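Local coordinates for glypican-1 (Homo sapiens, PDB 4YWT), which carries heparan sulfate chains at the cell surface and through them binds alpha-4(V) collagen and takes part in Schwann cell myelination, at residues L259-N273 against C414-M428. The protein carries 3 engineered substitutions. Sequence-based numbering, arbitrary orientation.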
loop_
_atom_site.group_PDB
_atom_site.type_symbol
_atom_site.label_atom_id
_atom_site.label_comp_id
_atom_site.label_asym_id
_atom_site.label_seq_id
_atom_site.Cartn_x
_atom_site.Cartn_y
_atom_site.Cartn_z
ATOM N N LEU A 259 32.685 25.897 -8.125
ATOM C CA LEU A 259 33.845 26.236 -7.305
ATOM C C LEU A 259 35.125 25.550 -7.777
ATOM O O LEU A 259 36.101 25.465 -7.034
ATOM C CB LEU A 259 33.584 25.890 -5.838
ATOM C CG LEU A 259 32.496 26.706 -5.137
ATOM C CD1 LEU A 259 32.611 26.561 -3.628
ATOM C CD2 LEU A 259 32.559 28.172 -5.547
ATOM N N GLY A 260 35.115 25.060 -9.012
ATOM C CA GLY A 260 36.332 24.580 -9.637
ATOM C C GLY A 260 36.639 23.099 -9.521
ATOM O O GLY A 260 37.753 22.674 -9.832
ATOM N N VAL A 261 35.667 22.306 -9.081
ATOM C CA VAL A 261 35.864 20.863 -8.978
ATOM C C VAL A 261 34.670 20.073 -9.523
ATOM O O VAL A 261 33.961 19.407 -8.769
ATOM C CB VAL A 261 36.141 20.439 -7.515
ATOM C CG1 VAL A 261 37.593 20.702 -7.151
ATOM C CG2 VAL A 261 35.213 21.169 -6.551
ATOM N N PRO A 262 34.456 20.130 -10.848
ATOM C CA PRO A 262 33.306 19.457 -11.464
ATOM C C PRO A 262 33.405 17.934 -11.393
ATOM O O PRO A 262 32.384 17.249 -11.464
ATOM C CB PRO A 262 33.358 19.938 -12.916
ATOM C CG PRO A 262 34.797 20.230 -13.156
ATOM C CD PRO A 262 35.322 20.770 -11.856
ATOM N N GLY A 263 34.622 17.419 -11.258
ATOM C CA GLY A 263 34.835 15.988 -11.146
ATOM C C GLY A 263 34.504 15.474 -9.759
ATOM O O GLY A 263 34.327 14.272 -9.556
ATOM N N ALA A 264 34.422 16.389 -8.799
ATOM C CA ALA A 264 34.116 16.026 -7.421
ATOM C C ALA A 264 32.650 15.634 -7.269
ATOM O O ALA A 264 31.761 16.284 -7.820
ATOM C CB ALA A 264 34.460 17.169 -6.480
ATOM N N ARG A 265 32.407 14.569 -6.513
ATOM C CA ARG A 265 31.050 14.102 -6.265
ATOM C C ARG A 265 30.716 14.236 -4.782
ATOM O O ARG A 265 31.606 14.157 -3.935
ATOM C CB ARG A 265 30.890 12.653 -6.737
ATOM C CG ARG A 265 30.626 12.531 -8.230
ATOM C CD ARG A 265 29.271 13.125 -8.584
ATOM N NE ARG A 265 29.077 13.263 -10.025
ATOM C CZ ARG A 265 28.917 14.427 -10.646
ATOM N NH1 ARG A 265 28.927 15.558 -9.953
ATOM N NH2 ARG A 265 28.744 14.462 -11.961
ATOM N N PRO A 266 29.428 14.447 -4.466
ATOM C CA PRO A 266 29.012 14.735 -3.089
ATOM C C PRO A 266 29.262 13.587 -2.120
ATOM O O PRO A 266 29.123 12.423 -2.489
ATOM C CB PRO A 266 27.505 14.991 -3.223
ATOM C CG PRO A 266 27.294 15.337 -4.654
ATOM C CD PRO A 266 28.297 14.528 -5.406
ATOM N N CYS A 267 29.636 13.923 -0.891
ATOM C CA CYS A 267 29.783 12.913 0.145
ATOM C C CYS A 267 28.417 12.321 0.490
ATOM O O CYS A 267 27.415 13.032 0.528
ATOM C CB CYS A 267 30.453 13.504 1.389
ATOM S SG CYS A 267 32.184 13.992 1.141
ATOM N N PRO A 268 28.380 10.998 0.718
ATOM C CA PRO A 268 27.144 10.285 1.063
ATOM C C PRO A 268 26.372 10.904 2.232
ATOM O O PRO A 268 25.168 11.126 2.106
ATOM C CB PRO A 268 27.648 8.888 1.427
ATOM C CG PRO A 268 28.853 8.712 0.569
ATOM C CD PRO A 268 29.504 10.069 0.496
ATOM N N ASP A 269 27.053 11.182 3.341
ATOM C CA ASP A 269 26.397 11.747 4.520
ATOM C C ASP A 269 25.899 13.169 4.266
ATOM O O ASP A 269 24.870 13.584 4.805
ATOM C CB ASP A 269 27.346 11.725 5.720
ATOM C CG ASP A 269 27.578 10.322 6.254
ATOM O OD1 ASP A 269 26.825 9.405 5.863
ATOM O OD2 ASP A 269 28.506 10.138 7.070
ATOM N N TYR A 270 26.639 13.909 3.449
ATOM C CA TYR A 270 26.242 15.248 3.027
ATOM C C TYR A 270 24.917 15.179 2.265
ATOM O O TYR A 270 23.921 15.812 2.646
ATOM C CB TYR A 270 27.346 15.870 2.163
ATOM C CG TYR A 270 27.060 17.256 1.627
ATOM C CD1 TYR A 270 26.212 18.129 2.297
ATOM C CD2 TYR A 270 27.649 17.691 0.446
ATOM C CE1 TYR A 270 25.954 19.395 1.800
ATOM C CE2 TYR A 270 27.396 18.953 -0.058
ATOM C CZ TYR A 270 26.550 19.800 0.623
ATOM O OH TYR A 270 26.298 21.057 0.122
ATOM N N CYS A 271 24.921 14.394 1.192
ATOM C CA CYS A 271 23.733 14.145 0.383
ATOM C C CYS A 271 22.552 13.704 1.244
ATOM O O CYS A 271 21.417 14.141 1.036
ATOM C CB CYS A 271 24.040 13.084 -0.679
ATOM S SG CYS A 271 22.665 12.659 -1.770
ATOM N N ARG A 272 22.832 12.844 2.217
ATOM C CA ARG A 272 21.792 12.298 3.074
ATOM C C ARG A 272 21.210 13.346 4.013
ATOM O O ARG A 272 20.010 13.352 4.260
ATOM C CB ARG A 272 22.329 11.114 3.876
ATOM C CG ARG A 272 21.905 9.772 3.309
ATOM C CD ARG A 272 22.898 8.682 3.652
ATOM N NE ARG A 272 23.313 7.946 2.462
ATOM C CZ ARG A 272 24.307 7.065 2.437
ATOM N NH1 ARG A 272 24.613 6.442 1.308
ATOM N NH2 ARG A 272 24.993 6.806 3.540
ATOM N N ASN A 273 22.052 14.232 4.535
ATOM C CA ASN A 273 21.547 15.322 5.361
ATOM C C ASN A 273 20.707 16.280 4.531
ATOM O O ASN A 273 19.648 16.741 4.976
ATOM C CB ASN A 273 22.691 16.068 6.044
ATOM C CG ASN A 273 22.975 15.542 7.435
ATOM O OD1 ASN A 273 22.397 14.541 7.858
ATOM N ND2 ASN A 273 23.859 16.216 8.157
ATOM N N CYS A 414 35.650 13.341 -1.465
ATOM C CA CYS A 414 34.357 13.816 -1.948
ATOM C C CYS A 414 34.044 15.277 -1.622
ATOM O O CYS A 414 34.684 15.897 -0.777
ATOM C CB CYS A 414 33.251 12.922 -1.386
ATOM S SG CYS A 414 33.433 12.580 0.378
ATOM N N TRP A 415 33.050 15.813 -2.320
ATOM C CA TRP A 415 32.616 17.195 -2.151
ATOM C C TRP A 415 31.697 17.351 -0.932
ATOM O O TRP A 415 30.626 16.748 -0.869
ATOM C CB TRP A 415 31.926 17.642 -3.446
ATOM C CG TRP A 415 31.074 18.873 -3.391
ATOM C CD1 TRP A 415 29.712 18.920 -3.310
ATOM C CD2 TRP A 415 31.517 20.234 -3.475
ATOM N NE1 TRP A 415 29.280 20.224 -3.317
ATOM C CE2 TRP A 415 30.369 21.049 -3.422
ATOM C CE3 TRP A 415 32.771 20.842 -3.583
ATOM C CZ2 TRP A 415 30.438 22.441 -3.466
ATOM C CZ3 TRP A 415 32.836 22.224 -3.627
ATOM C CH2 TRP A 415 31.678 23.007 -3.565
ATOM N N ASN A 416 32.132 18.159 0.034
ATOM C CA ASN A 416 31.370 18.398 1.261
ATOM C C ASN A 416 30.535 19.674 1.183
ATOM O O ASN A 416 29.823 20.031 2.121
ATOM C CB ASN A 416 32.309 18.448 2.472
ATOM C CG ASN A 416 33.401 19.502 2.338
ATOM O OD1 ASN A 416 33.214 20.542 1.706
ATOM N ND2 ASN A 416 34.550 19.233 2.946
ATOM N N GLY A 417 30.643 20.347 0.046
ATOM C CA GLY A 417 29.894 21.552 -0.255
ATOM C C GLY A 417 30.660 22.859 -0.135
ATOM O O GLY A 417 30.295 23.845 -0.776
ATOM N N MET A 418 31.702 22.896 0.689
ATOM C CA MET A 418 32.726 23.932 0.563
ATOM C C MET A 418 33.819 23.581 -0.454
ATOM O O MET A 418 34.246 24.431 -1.235
ATOM C CB MET A 418 33.324 24.253 1.931
ATOM C CG MET A 418 32.402 25.148 2.753
ATOM S SD MET A 418 32.386 24.831 4.525
ATOM C CE MET A 418 34.064 24.274 4.783
ATOM N N ALA A 419 34.261 22.325 -0.435
ATOM C CA ALA A 419 35.374 21.880 -1.273
ATOM C C ALA A 419 35.427 20.357 -1.366
ATOM O O ALA A 419 34.583 19.662 -0.801
ATOM C CB ALA A 419 36.691 22.419 -0.731
ATOM N N ARG A 420 36.417 19.841 -2.090
ATOM C CA ARG A 420 36.694 18.408 -2.083
ATOM C C ARG A 420 37.353 18.057 -0.755
ATOM O O ARG A 420 38.150 18.838 -0.235
ATOM C CB ARG A 420 37.589 18.010 -3.259
ATOM N N GLY A 421 37.023 16.896 -0.199
ATOM C CA GLY A 421 37.496 16.557 1.131
ATOM C C GLY A 421 36.621 15.564 1.869
ATOM O O GLY A 421 35.939 14.741 1.261
ATOM N N ARG A 422 36.674 15.616 3.195
ATOM C CA ARG A 422 35.824 14.773 4.026
ATOM C C ARG A 422 34.688 15.588 4.640
ATOM O O ARG A 422 34.859 16.767 4.955
ATOM C CB ARG A 422 36.646 14.096 5.124
ATOM N N TYR A 423 33.528 14.957 4.796
ATOM C CA TYR A 423 32.366 15.618 5.382
ATOM C C TYR A 423 32.174 15.172 6.828
ATOM O O TYR A 423 31.795 14.033 7.098
ATOM C CB TYR A 423 31.120 15.319 4.547
ATOM C CG TYR A 423 29.816 15.871 5.080
ATOM C CD1 TYR A 423 29.426 17.174 4.802
ATOM C CD2 TYR A 423 28.958 15.075 5.829
ATOM C CE1 TYR A 423 28.227 17.678 5.274
ATOM C CE2 TYR A 423 27.757 15.570 6.307
ATOM C CZ TYR A 423 27.397 16.871 6.025
ATOM O OH TYR A 423 26.203 17.368 6.496
ATOM N N LEU A 424 32.449 16.088 7.749
ATOM C CA LEU A 424 32.379 15.822 9.184
ATOM C C LEU A 424 30.979 15.595 9.788
ATOM O O LEU A 424 30.787 14.608 10.499
ATOM C CB LEU A 424 33.076 16.958 9.942
ATOM C CG LEU A 424 34.580 17.062 9.689
ATOM C CD1 LEU A 424 35.180 18.230 10.455
ATOM C CD2 LEU A 424 35.274 15.757 10.058
ATOM N N PRO A 425 30.008 16.502 9.527
ATOM C CA PRO A 425 28.756 16.487 10.303
ATOM C C PRO A 425 28.021 15.147 10.350
ATOM O O PRO A 425 28.050 14.376 9.390
ATOM C CB PRO A 425 27.890 17.525 9.581
ATOM C CG PRO A 425 28.860 18.452 8.964
ATOM C CD PRO A 425 29.990 17.578 8.516
ATOM N N GLU A 426 27.366 14.889 11.479
ATOM C CA GLU A 426 26.592 13.667 11.671
ATOM C C GLU A 426 25.327 13.663 10.827
ATOM O O GLU A 426 24.745 14.716 10.562
ATOM C CB GLU A 426 26.217 13.495 13.146
ATOM C CG GLU A 426 27.099 12.532 13.925
ATOM C CD GLU A 426 27.012 11.102 13.422
ATOM O OE1 GLU A 426 26.036 10.768 12.716
ATOM O OE2 GLU A 426 27.922 10.308 13.737
ATOM N N VAL A 427 24.906 12.474 10.407
ATOM C CA VAL A 427 23.644 12.326 9.700
ATOM C C VAL A 427 22.487 12.597 10.653
ATOM O O VAL A 427 22.447 12.065 11.761
ATOM C CB VAL A 427 23.491 10.921 9.083
ATOM C CG1 VAL A 427 22.204 10.833 8.276
ATOM C CG2 VAL A 427 24.690 10.598 8.206
ATOM N N MET A 428 21.556 13.440 10.221
ATOM C CA MET A 428 20.397 13.789 11.032
ATOM C C MET A 428 19.448 12.610 11.194
ATOM O O MET A 428 19.491 11.653 10.421
ATOM C CB MET A 428 19.648 14.973 10.416
ATOM C CG MET A 428 20.468 16.252 10.278
ATOM S SD MET A 428 20.539 17.250 11.784
ATOM C CE MET A 428 21.921 16.515 12.656
#
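Cys267 and Cys414 are joined by a disulfide, Cys267 SG to Cys414 SG 2.0 Å, right beside a single beta bridge between Pro266 and Trp415. Two backbone bonds make the bridge: Trp415 N gives to Arg265 O, and Cys267 N gives to Trp415 O. Cys267 is also the N-cap residue of helix 268-278, so the crosslink pins the start of that helix.

The ring of Tyr423 lies between Pro425 CD on one face and the first helical turn on the other. There Tyr270 CB stands over the Tyr423 ring in a CH-pi contact, 3.6 Å from its centroid. Tyr270 has CG anti to its own N (chi1 179°), which carries its ring past Tyr423 to the 415-417 backbone. Asn416 O sits over the centre of the Tyr270 ring, 3.4 Å above the plane.

Further along the helix, the Asn273 amide bonds to the backbone on both sides of Val427, much as a strand neighbour would. Asn273 OD1 accepts from Met428 N at 2.7 Å, and Asn273 ND2 gives to Glu426 O at 3.0 Å. ND2 also makes a weak bond to Tyr423 OH, whose stronger partner is Glu440.

The Trp415 indole meets Leu259 CD1 at its edge, 3.7 Å from Trp415 CH2, while Val261 CG2 touches CE3 and CZ3. Gly417 CA rests on one indole face.

The contact belongs to the cysteine-rich end of the glypican core. Strand 414-415 pairs antiparallel with strand 420-421. Trp415 NE1 bonds to Lys251 O of helix 243-253, and a second disulfide, Cys271 to Cys400, ties helix 268-278 to helix 391-404.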